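Local coordinates for histidine--tRNA ligase (Thermus thermophilus, PDB 1H4V), which catalyses the ATP-dependent attachment of L-histidine to tRNA(His), releasing AMP and diphosphate, and works as a homodimer of the class II synthetase family, at residues P101-M106 with P137-E142; A143-Y148 with R242-L247. One frame throughout, in Å; residues are numbered along the deposited sequence.

Contact 1 of 2, residues P101-M106 with P137-E142; sequences PVRLWM and PILDAE
Pro101 and Leu139 mark the closest backbone approach of strand to helix, with Pro101 CA and Leu139 CA 8.8 Å apart, so side chains alone bridge the gap. The polar part is a salt bridge between Arg103 and Glu142. Arg103 turns the side of its guanidinium that carries NE and NH2 to the acid, and both nitrogens grip the same oxygen. Arg103 NE lies 2.8 Å from Glu142 OE2, and Arg103 NH2 lies 3.0 Å from Glu142 OE2. The second bond uses the syn lone pair of OE2, while NE comes from above the carboxylate plane. OE2 itself lies almost in the guanidinium plane, yet the two flat groups stand nearly perpendicular, 79° apart. Glu142 reaches across because its CG is anti to the backbone N (chi1 -180°) and the chain beyond is extended. The strand 102-111 is the first strand of the motif 2 hairpin of class II synthetases, and the helix 137-153 follows the second. Glu142 OE1 forms a further salt bridge with Arg352 of the second subunit, so the carboxylate links the catalytic core to that subunit. A leucine in place of Arg103 would probably leave Glu142 OE2 without its charged mate and Glu142 less firmly fixed in rotation. The apolar part lies beside the ion pair. Pro101, which follows a cis peptide bond, places its CG 3.8 Å from Leu139 CD1. The same CG lies over one guanidinium face, offset toward the rim. The other methyl, Leu139 CD2, packs against the guanidinium, 3.4 Å from Arg103 NH2. Leu361 of the second subunit packs on both Pro101 and Leu139.

Contact 2 of 2, residues A143-Y148 with R242-L247; sequences AVVLLY and RHLERL
Between segments 143-148 and 242-247 the backbones are nearest at Val145 and Leu244, with Val145 CA and Leu244 CA 7.5 Å apart. The tight part is a small cluster of methyl groups. Val145 CG2 meets two leucines at once. Val145 CG2 lies 3.7 Å from Leu244 CD2. Leu247 CD1 is 3.6 Å from the same Val145 CG2. With CG1 anti to the backbone N (chi1 -178°), Val145 leaves CG2 anti to the carbonyl carbon, and this is the branch that reaches both partners. Leu244 CD2 is shared in turn, because Val144 CG1 also touches Leu244 CD2, at 3.8 Å. Val145 and Leu244 run past one another in opposite directions, whereas Val144 crosses Leu244 at about a right angle. The contact is a helix-helix interface lying against the mixed sheet of the class II catalytic fold. Phe269 and Val161 of that sheet pack on Val144, and Leu163 packs on Leu244. Val144, Val145 and Leu244 are all buried. Toward Leu247 the contact thins to one methyl, close as that methyl is, and nears solvent. Leu247 is partly exposed and is the first residue to leave helical geometry at the end of helix 231-246. Its side chain crosses Val145 at about a right angle. Arg242 and Arg246 are exposed and stay clear of segment 143-148. Arg246 instead forms a salt bridge with Glu343 of the second subunit, and His243 ND1 is hydrogen-bonded to Tyr346 OH of that subunit. Phe345 of the second subunit packs on Leu247.

Following the chain from the N terminus, helix 14-33, several short strands and helix 83-92 pass before strand 102-111 opens contact 1. The chain returns through strand 123-132 and enters helix 137-153, where contact 1 closes a loop of 30 residues. The same helix then opens contact 2, whose 93 intervening residues hold strand 160-165 and several helices before helix 231-246. The two loops follow in series and neither nest nor cross. Contact 2 joins the two catalytic regions, 1-171 and 229-320, while contact 1 lies wholly in the first. Helix 137-153 therefore ties the motif 2 hairpin to helix 231-246. The contacts also meet directly, with Ala141 CB 3.4 Å from His243 CB. Both border the second subunit.

Contact 1 of 2, residues P101-M106 with P137-E142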
ATOM      1  N   PRO A 101     -21.642  14.229   7.978  1.00 25.27           N
ATOM      2  CA  PRO A 101     -20.270  13.882   8.365  1.00 23.36           C
ATOM      3  C   PRO A 101     -19.357  13.474   7.210  1.00 21.25           C
ATOM      4  O   PRO A 101     -19.811  13.112   6.130  1.00 21.67           O
ATOM      5  CB  PRO A 101     -20.476  12.733   9.339  1.00 22.25           C
ATOM      6  CG  PRO A 101     -21.636  12.014   8.725  1.00 23.11           C
ATOM      7  CD  PRO A 101     -22.576  13.157   8.367  1.00 23.86           C
ATOM      8  N   VAL A 102     -18.056  13.541   7.451  1.00 19.15           N
ATOM      9  CA  VAL A 102     -17.099  13.136   6.439  1.00 17.04           C
ATOM     10  C   VAL A 102     -16.673  11.727   6.829  1.00 16.05           C
ATOM     11  O   VAL A 102     -16.192  11.500   7.939  1.00 15.54           O
ATOM     12  CB  VAL A 102     -15.875  14.055   6.421  1.00 18.44           C
ATOM     13  CG1 VAL A 102     -14.896  13.589   5.367  1.00 14.30           C
ATOM     14  CG2 VAL A 102     -16.320  15.492   6.159  1.00 15.74           C
ATOM     15  N   ARG A 103     -16.886  10.779   5.926  1.00 13.30           N
ATOM     16  CA  ARG A 103     -16.524   9.402   6.189  1.00 11.64           C
ATOM     17  C   ARG A 103     -15.207   9.088   5.490  1.00 11.73           C
ATOM     18  O   ARG A 103     -15.050   9.313   4.289  1.00 10.48           O
ATOM     19  CB  ARG A 103     -17.639   8.461   5.712  1.00 11.36           C
ATOM     20  CG  ARG A 103     -18.947   8.578   6.506  1.00 12.87           C
ATOM     21  CD  ARG A 103     -19.942   7.508   6.051  1.00 17.81           C
ATOM     22  NE  ARG A 103     -21.232   7.571   6.737  1.00 17.94           N
ATOM     23  CZ  ARG A 103     -22.153   8.508   6.527  1.00 18.01           C
ATOM     24  NH1 ARG A 103     -21.942   9.483   5.649  1.00 15.76           N
ATOM     25  NH2 ARG A 103     -23.302   8.452   7.176  1.00 17.04           N
ATOM     26  N   LEU A 104     -14.249   8.568   6.248  1.00 11.65           N
ATOM     27  CA  LEU A 104     -12.941   8.247   5.676  1.00 11.09           C
ATOM     28  C   LEU A 104     -12.506   6.843   6.052  1.00 10.56           C
ATOM     29  O   LEU A 104     -12.910   6.302   7.084  1.00 12.71           O
ATOM     30  CB  LEU A 104     -11.877   9.228   6.180  1.00  9.35           C
ATOM     31  CG  LEU A 104     -12.131  10.736   6.077  1.00  7.79           C
ATOM     32  CD1 LEU A 104     -11.133  11.456   6.970  1.00  9.11           C
ATOM     33  CD2 LEU A 104     -12.006  11.209   4.648  1.00  2.95           C
ATOM     34  N   TRP A 105     -11.689   6.239   5.205  1.00  9.38           N
ATOM     35  CA  TRP A 105     -11.171   4.925   5.517  1.00  9.04           C
ATOM     36  C   TRP A 105      -9.750   4.877   5.003  1.00 10.71           C
ATOM     37  O   TRP A 105      -9.361   5.649   4.118  1.00  8.05           O
ATOM     38  CB  TRP A 105     -12.020   3.800   4.910  1.00  7.38           C
ATOM     39  CG  TRP A 105     -11.777   3.531   3.464  1.00  9.48           C
ATOM     40  CD1 TRP A 105     -12.360   4.155   2.400  1.00  8.59           C
ATOM     41  CD2 TRP A 105     -10.888   2.553   2.922  1.00 10.59           C
ATOM     42  NE1 TRP A 105     -11.891   3.622   1.224  1.00 10.03           N
ATOM     43  CE2 TRP A 105     -10.982   2.640   1.513  1.00 10.48           C
ATOM     44  CE3 TRP A 105     -10.014   1.615   3.490  1.00 12.72           C
ATOM     45  CZ2 TRP A 105     -10.240   1.814   0.655  1.00 11.47           C
ATOM     46  CZ3 TRP A 105      -9.274   0.791   2.633  1.00 15.50           C
ATOM     47  CH2 TRP A 105      -9.393   0.903   1.228  1.00 13.17           C
ATOM     48  N   MET A 106      -8.977   3.958   5.566  1.00 12.50           N
ATOM     49  CA  MET A 106      -7.585   3.820   5.209  1.00 13.42           C
ATOM     50  C   MET A 106      -7.081   2.436   5.599  1.00 14.02           C
ATOM     51  O   MET A 106      -7.567   1.811   6.545  1.00 13.85           O
ATOM     52  CB  MET A 106      -6.792   4.915   5.939  1.00 18.53           C
ATOM     53  CG  MET A 106      -5.273   4.841   5.868  1.00 21.90           C
ATOM     54  SD  MET A 106      -4.553   6.351   6.602  1.00 34.34           S
ATOM     55  CE  MET A 106      -4.328   5.886   8.334  1.00 24.39           C
ATOM     56  N   PRO A 137     -26.286   9.354  16.806  1.00 20.23           N
ATOM     57  CA  PRO A 137     -26.143   7.936  17.158  1.00 19.38           C
ATOM     58  C   PRO A 137     -26.264   6.969  15.985  1.00 20.78           C
ATOM     59  O   PRO A 137     -25.867   5.801  16.078  1.00 22.14           O
ATOM     60  CB  PRO A 137     -27.225   7.728  18.222  1.00 19.64           C
ATOM     61  CG  PRO A 137     -28.234   8.768  17.895  1.00 19.29           C
ATOM     62  CD  PRO A 137     -27.400   9.965  17.552  1.00 17.34           C
ATOM     63  N   ILE A 138     -26.822   7.449  14.881  1.00 19.38           N
ATOM     64  CA  ILE A 138     -26.931   6.616  13.699  1.00 17.46           C
ATOM     65  C   ILE A 138     -25.511   6.266  13.232  1.00 16.03           C
ATOM     66  O   ILE A 138     -25.255   5.154  12.795  1.00 18.64           O
ATOM     67  CB  ILE A 138     -27.710   7.349  12.565  1.00 16.65           C
ATOM     68  CG1 ILE A 138     -29.215   7.254  12.838  1.00 17.71           C
ATOM     69  CG2 ILE A 138     -27.374   6.751  11.206  1.00 12.13           C
ATOM     70  CD1 ILE A 138     -30.086   8.113  11.922  1.00 16.29           C
ATOM     71  N   LEU A 139     -24.584   7.206  13.357  1.00 14.10           N
ATOM     72  CA  LEU A 139     -23.216   6.964  12.925  1.00 15.53           C
ATOM     73  C   LEU A 139     -22.500   5.901  13.746  1.00 18.37           C
ATOM     74  O   LEU A 139     -21.649   5.176  13.218  1.00 18.37           O
ATOM     75  CB  LEU A 139     -22.423   8.266  12.945  1.00 12.90           C
ATOM     76  CG  LEU A 139     -23.081   9.292  12.029  1.00 16.92           C
ATOM     77  CD1 LEU A 139     -22.440  10.637  12.220  1.00 20.71           C
ATOM     78  CD2 LEU A 139     -22.972   8.825  10.581  1.00 16.97           C
ATOM     79  N   ASP A 140     -22.842   5.802  15.029  1.00 19.17           N
ATOM     80  CA  ASP A 140     -22.228   4.801  15.900  1.00 20.52           C
ATOM     81  C   ASP A 140     -22.704   3.415  15.483  1.00 19.31           C
ATOM     82  O   ASP A 140     -21.916   2.483  15.363  1.00 19.01           O
ATOM     83  CB  ASP A 140     -22.604   5.055  17.363  1.00 22.76           C
ATOM     84  CG  ASP A 140     -22.288   6.467  17.805  1.00 28.11           C
ATOM     85  OD1 ASP A 140     -21.733   6.638  18.911  1.00 31.38           O
ATOM     86  OD2 ASP A 140     -22.604   7.412  17.051  1.00 30.74           O
ATOM     87  N   ALA A 141     -24.004   3.285  15.250  1.00 20.06           N
ATOM     88  CA  ALA A 141     -24.558   2.006  14.834  1.00 18.98           C
ATOM     89  C   ALA A 141     -23.972   1.619  13.474  1.00 18.57           C
ATOM     90  O   ALA A 141     -23.716   0.442  13.210  1.00 19.31           O
ATOM     91  CB  ALA A 141     -26.085   2.092  14.757  1.00 13.48           C
ATOM     92  N   GLU A 142     -23.760   2.611  12.614  1.00 17.07           N
ATOM     93  CA  GLU A 142     -23.206   2.356  11.288  1.00 17.67           C
ATOM     94  C   GLU A 142     -21.767   1.857  11.388  1.00 17.84           C
ATOM     95  O   GLU A 142     -21.383   0.924  10.685  1.00 19.90           O
ATOM     96  CB  GLU A 142     -23.272   3.623  10.432  1.00 17.15           C
ATOM     97  CG  GLU A 142     -22.725   3.467   9.035  1.00 18.21           C
ATOM     98  CD  GLU A 142     -23.065   4.653   8.141  1.00 23.78           C
ATOM     99  OE1 GLU A 142     -23.796   4.468   7.141  1.00 23.62           O
ATOM    100  OE2 GLU A 142     -22.602   5.775   8.438  1.00 25.38           O
TER

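Contact 2 of 2, residues A143-Y148 with R242-L247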
ATOM      1  N   ALA A 143     -20.979   2.467  12.270  1.00 16.39           N
ATOM      2  CA  ALA A 143     -19.589   2.064  12.465  1.00 14.83           C
ATOM      3  C   ALA A 143     -19.546   0.594  12.873  1.00 14.95           C
ATOM      4  O   ALA A 143     -18.748  -0.184  12.343  1.00 14.61           O
ATOM      5  CB  ALA A 143     -18.935   2.927  13.546  1.00 12.88           C
ATOM      6  N   VAL A 144     -20.416   0.227  13.812  1.00 14.28           N
ATOM      7  CA  VAL A 144     -20.508  -1.147  14.302  1.00 15.55           C
ATOM      8  C   VAL A 144     -20.912  -2.110  13.179  1.00 17.30           C
ATOM      9  O   VAL A 144     -20.242  -3.114  12.933  1.00 16.59           O
ATOM     10  CB  VAL A 144     -21.535  -1.267  15.467  1.00 15.97           C
ATOM     11  CG1 VAL A 144     -21.747  -2.717  15.824  1.00 16.79           C
ATOM     12  CG2 VAL A 144     -21.032  -0.503  16.708  1.00 15.46           C
ATOM     13  N   VAL A 145     -22.006  -1.801  12.493  1.00 17.79           N
ATOM     14  CA  VAL A 145     -22.467  -2.653  11.404  1.00 16.27           C
ATOM     15  C   VAL A 145     -21.438  -2.753  10.283  1.00 14.07           C
ATOM     16  O   VAL A 145     -21.239  -3.825   9.727  1.00 13.59           O
ATOM     17  CB  VAL A 145     -23.792  -2.141  10.810  1.00 19.20           C
ATOM     18  CG1 VAL A 145     -24.263  -3.083   9.713  1.00 24.87           C
ATOM     19  CG2 VAL A 145     -24.839  -2.043  11.901  1.00 22.15           C
ATOM     20  N   LEU A 146     -20.787  -1.639   9.948  1.00 13.72           N
ATOM     21  CA  LEU A 146     -19.774  -1.647   8.893  1.00 14.92           C
ATOM     22  C   LEU A 146     -18.615  -2.596   9.224  1.00 15.77           C
ATOM     23  O   LEU A 146     -18.139  -3.319   8.350  1.00 16.91           O
ATOM     24  CB  LEU A 146     -19.227  -0.239   8.650  1.00 13.05           C
ATOM     25  CG  LEU A 146     -20.062   0.715   7.790  1.00 15.15           C
ATOM     26  CD1 LEU A 146     -19.315   2.018   7.626  1.00 13.08           C
ATOM     27  CD2 LEU A 146     -20.335   0.100   6.424  1.00 12.63           C
ATOM     28  N   LEU A 147     -18.168  -2.587  10.478  1.00 14.93           N
ATOM     29  CA  LEU A 147     -17.090  -3.464  10.903  1.00 15.91           C
ATOM     30  C   LEU A 147     -17.596  -4.893  10.854  1.00 17.99           C
ATOM     31  O   LEU A 147     -16.930  -5.788  10.329  1.00 18.94           O
ATOM     32  CB  LEU A 147     -16.643  -3.121  12.327  1.00 14.69           C
ATOM     33  CG  LEU A 147     -15.708  -4.134  12.987  1.00 17.99           C
ATOM     34  CD1 LEU A 147     -14.441  -4.291  12.143  1.00 16.04           C
ATOM     35  CD2 LEU A 147     -15.375  -3.672  14.400  1.00 13.89           C
ATOM     36  N   TYR A 148     -18.789  -5.100  11.393  1.00 18.34           N
ATOM     37  CA  TYR A 148     -19.407  -6.419  11.397  1.00 20.78           C
ATOM     38  C   TYR A 148     -19.460  -6.951   9.957  1.00 21.85           C
ATOM     39  O   TYR A 148     -19.066  -8.088   9.692  1.00 20.74           O
ATOM     40  CB  TYR A 148     -20.816  -6.308  11.983  1.00 22.75           C
ATOM     41  CG  TYR A 148     -21.541  -7.618  12.153  1.00 27.77           C
ATOM     42  CD1 TYR A 148     -21.084  -8.579  13.049  1.00 28.79           C
ATOM     43  CD2 TYR A 148     -22.703  -7.889  11.431  1.00 27.01           C
ATOM     44  CE1 TYR A 148     -21.767  -9.779  13.225  1.00 27.60           C
ATOM     45  CE2 TYR A 148     -23.389  -9.082  11.597  1.00 26.19           C
ATOM     46  CZ  TYR A 148     -22.917 -10.022  12.498  1.00 29.31           C
ATOM     47  OH  TYR A 148     -23.605 -11.200  12.676  1.00 33.33           O
ATOM     48  N   ARG A 242     -30.973   0.475  19.745  1.00 23.13           N
ATOM     49  CA  ARG A 242     -32.178   0.361  18.939  1.00 26.03           C
ATOM     50  C   ARG A 242     -31.843   0.116  17.472  1.00 25.81           C
ATOM     51  O   ARG A 242     -32.443  -0.750  16.832  1.00 26.36           O
ATOM     52  CB  ARG A 242     -33.041   1.620  19.072  1.00 30.49           C
ATOM     53  CG  ARG A 242     -34.403   1.476  18.407  1.00 38.73           C
ATOM     54  CD  ARG A 242     -35.245   2.739  18.537  1.00 48.73           C
ATOM     55  NE  ARG A 242     -34.765   3.812  17.669  1.00 56.81           N
ATOM     56  CZ  ARG A 242     -35.364   4.993  17.544  1.00 60.32           C
ATOM     57  NH1 ARG A 242     -36.465   5.251  18.237  1.00 63.85           N
ATOM     58  NH2 ARG A 242     -34.872   5.908  16.718  1.00 60.57           N
ATOM     59  N   HIS A 243     -30.877   0.863  16.939  1.00 24.61           N
ATOM     60  CA  HIS A 243     -30.494   0.682  15.546  1.00 23.47           C
ATOM     61  C   HIS A 243     -29.948  -0.709  15.239  1.00 22.87           C
ATOM     62  O   HIS A 243     -30.315  -1.301  14.224  1.00 24.76           O
ATOM     63  CB  HIS A 243     -29.481   1.746  15.120  1.00 21.63           C
ATOM     64  CG  HIS A 243     -30.023   3.138  15.177  1.00 22.85           C
ATOM     65  ND1 HIS A 243     -31.302   3.454  14.767  1.00 22.31           N
ATOM     66  CD2 HIS A 243     -29.470   4.294  15.610  1.00 23.01           C
ATOM     67  CE1 HIS A 243     -31.515   4.744  14.951  1.00 21.68           C
ATOM     68  NE2 HIS A 243     -30.420   5.277  15.461  1.00 26.10           N
ATOM     69  N   LEU A 244     -29.086  -1.241  16.104  1.00 22.92           N
ATOM     70  CA  LEU A 244     -28.523  -2.570  15.868  1.00 23.15           C
ATOM     71  C   LEU A 244     -29.609  -3.641  15.892  1.00 24.72           C
ATOM     72  O   LEU A 244     -29.591  -4.577  15.087  1.00 24.54           O
ATOM     73  CB  LEU A 244     -27.449  -2.898  16.905  1.00 21.40           C
ATOM     74  CG  LEU A 244     -26.201  -2.003  16.886  1.00 20.36           C
ATOM     75  CD1 LEU A 244     -25.260  -2.433  17.996  1.00 16.03           C
ATOM     76  CD2 LEU A 244     -25.520  -2.090  15.523  1.00 18.33           C
ATOM     77  N   GLU A 245     -30.550  -3.508  16.817  1.00 25.53           N
ATOM     78  CA  GLU A 245     -31.646  -4.460  16.906  1.00 27.24           C
ATOM     79  C   GLU A 245     -32.381  -4.437  15.566  1.00 28.16           C
ATOM     80  O   GLU A 245     -32.624  -5.476  14.953  1.00 28.69           O
ATOM     81  CB  GLU A 245     -32.586  -4.066  18.057  1.00 24.95           C
ATOM     82  N   ARG A 246     -32.700  -3.231  15.110  1.00 28.06           N
ATOM     83  CA  ARG A 246     -33.404  -3.023  13.859  1.00 28.61           C
ATOM     84  C   ARG A 246     -32.609  -3.530  12.646  1.00 29.42           C
ATOM     85  O   ARG A 246     -33.182  -3.820  11.599  1.00 28.92           O
ATOM     86  CB  ARG A 246     -33.717  -1.533  13.721  1.00 30.30           C
ATOM     87  CG  ARG A 246     -34.595  -1.182  12.550  1.00 36.99           C
ATOM     88  CD  ARG A 246     -36.002  -1.748  12.680  1.00 40.75           C
ATOM     89  NE  ARG A 246     -36.748  -1.500  11.453  1.00 43.83           N
ATOM     90  CZ  ARG A 246     -37.258  -0.320  11.116  1.00 43.09           C
ATOM     91  NH1 ARG A 246     -37.121   0.720  11.922  1.00 40.54           N
ATOM     92  NH2 ARG A 246     -37.861  -0.172   9.944  1.00 47.31           N
ATOM     93  N   LEU A 247     -31.292  -3.642  12.788  1.00 29.52           N
ATOM     94  CA  LEU A 247     -30.451  -4.124  11.697  1.00 28.56           C
ATOM     95  C   LEU A 247     -30.085  -5.591  11.874  1.00 28.67           C
ATOM     96  O   LEU A 247     -29.238  -6.120  11.158  1.00 28.06           O
ATOM     97  CB  LEU A 247     -29.179  -3.289  11.611  1.00 29.76           C
ATOM     98  CG  LEU A 247     -29.396  -1.890  11.033  1.00 28.18           C
ATOM     99  CD1 LEU A 247     -28.227  -0.984  11.376  1.00 26.58           C
ATOM    100  CD2 LEU A 247     -29.594  -2.007   9.536  1.00 23.52           C
TER